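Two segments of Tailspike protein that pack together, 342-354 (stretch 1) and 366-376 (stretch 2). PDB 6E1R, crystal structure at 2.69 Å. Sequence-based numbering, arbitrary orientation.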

# COMPACT_ATOMS: atom_id res chain seq x y z
N PRO A 342 3.76 -21.21 -2.73
CA PRO A 342 2.49 -20.61 -3.18
C PRO A 342 1.80 -21.40 -4.28
O PRO A 342 0.59 -21.25 -4.45
CB PRO A 342 2.91 -19.22 -3.67
CG PRO A 342 4.32 -19.41 -4.12
CD PRO A 342 4.93 -20.44 -3.20
N CYS A 343 2.53 -22.21 -5.04
CA CYS A 343 1.97 -22.96 -6.16
C CYS A 343 2.95 -24.05 -6.55
O CYS A 343 3.94 -24.30 -5.86
CB CYS A 343 1.65 -22.02 -7.34
SG CYS A 343 3.07 -21.04 -7.86
N SER A 344 2.68 -24.71 -7.69
CA SER A 344 3.47 -25.86 -8.11
C SER A 344 4.20 -25.68 -9.44
O SER A 344 5.17 -26.41 -9.68
CB SER A 344 2.58 -27.11 -8.21
OG SER A 344 1.56 -26.94 -9.17
N VAL A 345 3.77 -24.75 -10.29
CA VAL A 345 4.43 -24.56 -11.58
C VAL A 345 5.07 -23.17 -11.66
O VAL A 345 6.28 -23.05 -11.85
CB VAL A 345 3.44 -24.77 -12.74
CG1 VAL A 345 4.15 -24.63 -14.08
CG2 VAL A 345 2.78 -26.14 -12.63
N ALA A 346 4.26 -22.13 -11.51
CA ALA A 346 4.76 -20.76 -11.58
C ALA A 346 3.76 -19.84 -10.88
O ALA A 346 2.55 -20.03 -11.01
CB ALA A 346 4.98 -20.31 -13.03
N ILE A 347 4.28 -18.85 -10.16
CA ILE A 347 3.40 -17.91 -9.46
C ILE A 347 2.56 -17.13 -10.46
O ILE A 347 1.33 -17.10 -10.37
CB ILE A 347 4.23 -16.97 -8.55
CG1 ILE A 347 4.94 -17.78 -7.46
CG2 ILE A 347 3.33 -15.91 -7.94
CD1 ILE A 347 5.85 -16.94 -6.59
N GLY A 348 3.21 -16.49 -11.43
CA GLY A 348 2.49 -15.76 -12.45
C GLY A 348 2.52 -16.46 -13.79
O GLY A 348 3.60 -16.74 -14.33
N LYS A 349 1.35 -16.76 -14.33
CA LYS A 349 1.22 -17.40 -15.64
C LYS A 349 0.62 -16.40 -16.61
O LYS A 349 -0.47 -15.87 -16.37
CB LYS A 349 0.37 -18.66 -15.56
CG LYS A 349 0.01 -19.24 -16.93
CD LYS A 349 1.25 -19.59 -17.74
CE LYS A 349 0.88 -20.08 -19.13
NZ LYS A 349 2.08 -20.35 -19.98
N ASN A 350 1.32 -16.15 -17.71
CA ASN A 350 0.87 -15.24 -18.74
C ASN A 350 0.39 -16.02 -19.95
O ASN A 350 1.02 -17.01 -20.35
CB ASN A 350 2.00 -14.29 -19.17
CG ASN A 350 2.33 -13.27 -18.10
OD1 ASN A 350 1.89 -13.38 -16.96
ND2 ASN A 350 3.13 -12.27 -18.47
N THR A 351 -0.74 -15.60 -20.52
CA THR A 351 -1.20 -16.12 -21.80
C THR A 351 -1.03 -15.12 -22.93
O THR A 351 -1.17 -15.50 -24.10
CB THR A 351 -2.67 -16.55 -21.70
OG1 THR A 351 -3.48 -15.43 -21.31
CG2 THR A 351 -2.81 -17.67 -20.68
N MSE A 352 -0.75 -13.86 -22.61
CA MSE A 352 -0.40 -12.86 -23.61
C MSE A 352 1.11 -12.68 -23.65
O MSE A 352 1.80 -12.98 -22.67
CB MSE A 352 -1.06 -11.51 -23.31
CG MSE A 352 -2.50 -11.57 -22.87
SE MSE A 352 -2.94 -9.89 -21.98
CE MSE A 352 -4.88 -10.01 -21.98
N ALA A 353 1.63 -12.19 -24.76
CA ALA A 353 3.05 -11.87 -24.83
C ALA A 353 3.34 -10.59 -24.06
O ALA A 353 2.51 -9.68 -24.01
CB ALA A 353 3.49 -11.73 -26.29
N ASN A 354 4.52 -10.55 -23.43
CA ASN A 354 5.06 -9.36 -22.79
C ASN A 354 4.31 -8.94 -21.52
O ASN A 354 4.94 -8.50 -20.56
CB ASN A 354 5.10 -8.19 -23.78
CG ASN A 354 5.84 -8.53 -25.05
OD1 ASN A 354 6.91 -9.15 -25.01
ND2 ASN A 354 5.28 -8.15 -26.19
N GLN A 366 9.48 -20.15 0.48
CA GLN A 366 10.17 -21.26 -0.16
C GLN A 366 9.37 -21.70 -1.38
O GLN A 366 8.14 -21.76 -1.34
CB GLN A 366 10.35 -22.44 0.81
CG GLN A 366 10.93 -23.69 0.19
CD GLN A 366 11.10 -24.81 1.19
OE1 GLN A 366 10.17 -25.59 1.43
NE2 GLN A 366 12.28 -24.91 1.79
N LEU A 367 10.07 -22.00 -2.47
CA LEU A 367 9.44 -22.27 -3.76
C LEU A 367 9.61 -23.73 -4.16
O LEU A 367 10.72 -24.28 -4.10
CB LEU A 367 10.04 -21.36 -4.84
CG LEU A 367 9.74 -19.87 -4.68
CD1 LEU A 367 10.40 -19.07 -5.80
CD2 LEU A 367 8.25 -19.62 -4.65
N ILE A 368 8.51 -24.35 -4.57
CA ILE A 368 8.53 -25.61 -5.30
C ILE A 368 8.14 -25.40 -6.76
O ILE A 368 7.72 -26.33 -7.44
CB ILE A 368 7.62 -26.66 -4.64
CG1 ILE A 368 6.19 -26.12 -4.51
CG2 ILE A 368 8.16 -27.07 -3.29
CD1 ILE A 368 5.20 -27.15 -4.05
N SER A 369 8.28 -24.16 -7.25
CA SER A 369 7.80 -23.79 -8.57
C SER A 369 8.74 -22.74 -9.15
O SER A 369 9.72 -22.34 -8.52
CB SER A 369 6.37 -23.27 -8.51
OG SER A 369 6.31 -22.03 -7.82
N ALA A 370 8.41 -22.28 -10.35
CA ALA A 370 9.09 -21.14 -10.94
C ALA A 370 8.44 -19.85 -10.45
O ALA A 370 7.38 -19.85 -9.82
CB ALA A 370 9.08 -21.22 -12.46
N VAL A 371 9.08 -18.72 -10.75
CA VAL A 371 8.53 -17.43 -10.35
C VAL A 371 7.47 -16.96 -11.33
O VAL A 371 6.36 -16.60 -10.94
CB VAL A 371 9.66 -16.40 -10.19
CG1 VAL A 371 9.09 -15.03 -9.88
CG2 VAL A 371 10.64 -16.84 -9.11
N VAL A 372 7.79 -16.97 -12.63
CA VAL A 372 6.85 -16.58 -13.67
C VAL A 372 6.99 -17.55 -14.84
O VAL A 372 7.98 -18.28 -14.96
CB VAL A 372 7.07 -15.13 -14.16
CG1 VAL A 372 6.74 -14.14 -13.05
CG2 VAL A 372 8.49 -14.94 -14.66
N GLU A 373 5.99 -17.54 -15.71
CA GLU A 373 6.00 -18.31 -16.95
C GLU A 373 5.38 -17.47 -18.05
O GLU A 373 4.25 -17.00 -17.91
CB GLU A 373 5.25 -19.64 -16.80
CG GLU A 373 5.23 -20.46 -18.08
CD GLU A 373 4.49 -21.77 -17.93
OE1 GLU A 373 4.51 -22.35 -16.83
OE2 GLU A 373 3.88 -22.23 -18.93
N SER A 374 6.11 -17.30 -19.15
CA SER A 374 5.63 -16.47 -20.24
C SER A 374 4.53 -17.20 -21.02
O SER A 374 4.23 -18.37 -20.77
CB SER A 374 6.77 -16.09 -21.17
OG SER A 374 7.26 -17.22 -21.87
N SER A 375 3.94 -16.48 -21.97
CA SER A 375 2.92 -17.08 -22.83
C SER A 375 3.48 -18.19 -23.70
O SER A 375 2.72 -19.06 -24.14
CB SER A 375 2.27 -16.00 -23.70
OG SER A 375 3.24 -15.28 -24.43
N THR A 376 4.78 -18.18 -23.96
CA THR A 376 5.43 -19.21 -24.76
C THR A 376 6.06 -20.30 -23.90
O THR A 376 6.78 -21.15 -24.42
CB THR A 376 6.49 -18.58 -25.66
OG1 THR A 376 7.39 -17.79 -24.87
CG2 THR A 376 5.82 -17.69 -26.71
O HOH W 1 5.97 -22.85 -5.09

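Two successive passes of one chain lie side by side in parallel register, joined by a ladder of main-chain hydrogen bonds that bends with the chain at a shared corner and is reinforced at one end by a salt bridge. Ala346 pairs with Ala370, Gly348 with Val372 and Lys349 with Glu373, the CA atoms of these pairs being 4.4, 4.6 and 5.0 Å apart. The ladder starts with a short bond from Ala370 N to Val345 O (2.7 Å), followed by a longer one from Ile347 N to Ala370 O (3.3 Å). At the corner, Gly348 N donates to Val371 O (3.2 Å, 165°), so the pairing survives the change of direction. Beyond it, Glu373 N reaches Gly348 O (2.9 Å) and Asn350 N reaches Glu373 O (3.1 Å), the alternation expected of parallel strands. Ala346 CA and Ala370 O, 3.3 Å apart, add a CA-H...O contact.

Ala346, Ala370, Lys349 and Glu373 direct their CB atoms to the same face of the sheet. There the Ala346 and Ala370 CB atoms are 4.2 Å apart, and the extended Glu373 side chain meets Lys349 in a salt bridge, NZ to OE2 2.8 Å. Lys349 NZ also donates to Ser374 O (3.0 Å), tying the amine to both side chain and backbone of the other stretch.

Before the ladder, the backbones stand farther apart and a water fills in: it donates to Cys343 O (2.6 Å), accepts from Ile368 N (3.0 Å) and hydrogen-bonds Ser369 OG (2.9 Å). Leu367 CD2 lies near both Pro342 CD (3.7 Å) and Ile347 CD1 (4.1 Å), an apolar cluster. At the far end the ladder of main-chain hydrogen bonds stops but the stretches stay close: Ser375 CA approaches Asn350 O (3.1 Å) in another CA-H...O contact, while Ser375 CB sits 3.2 Å from Met352 O.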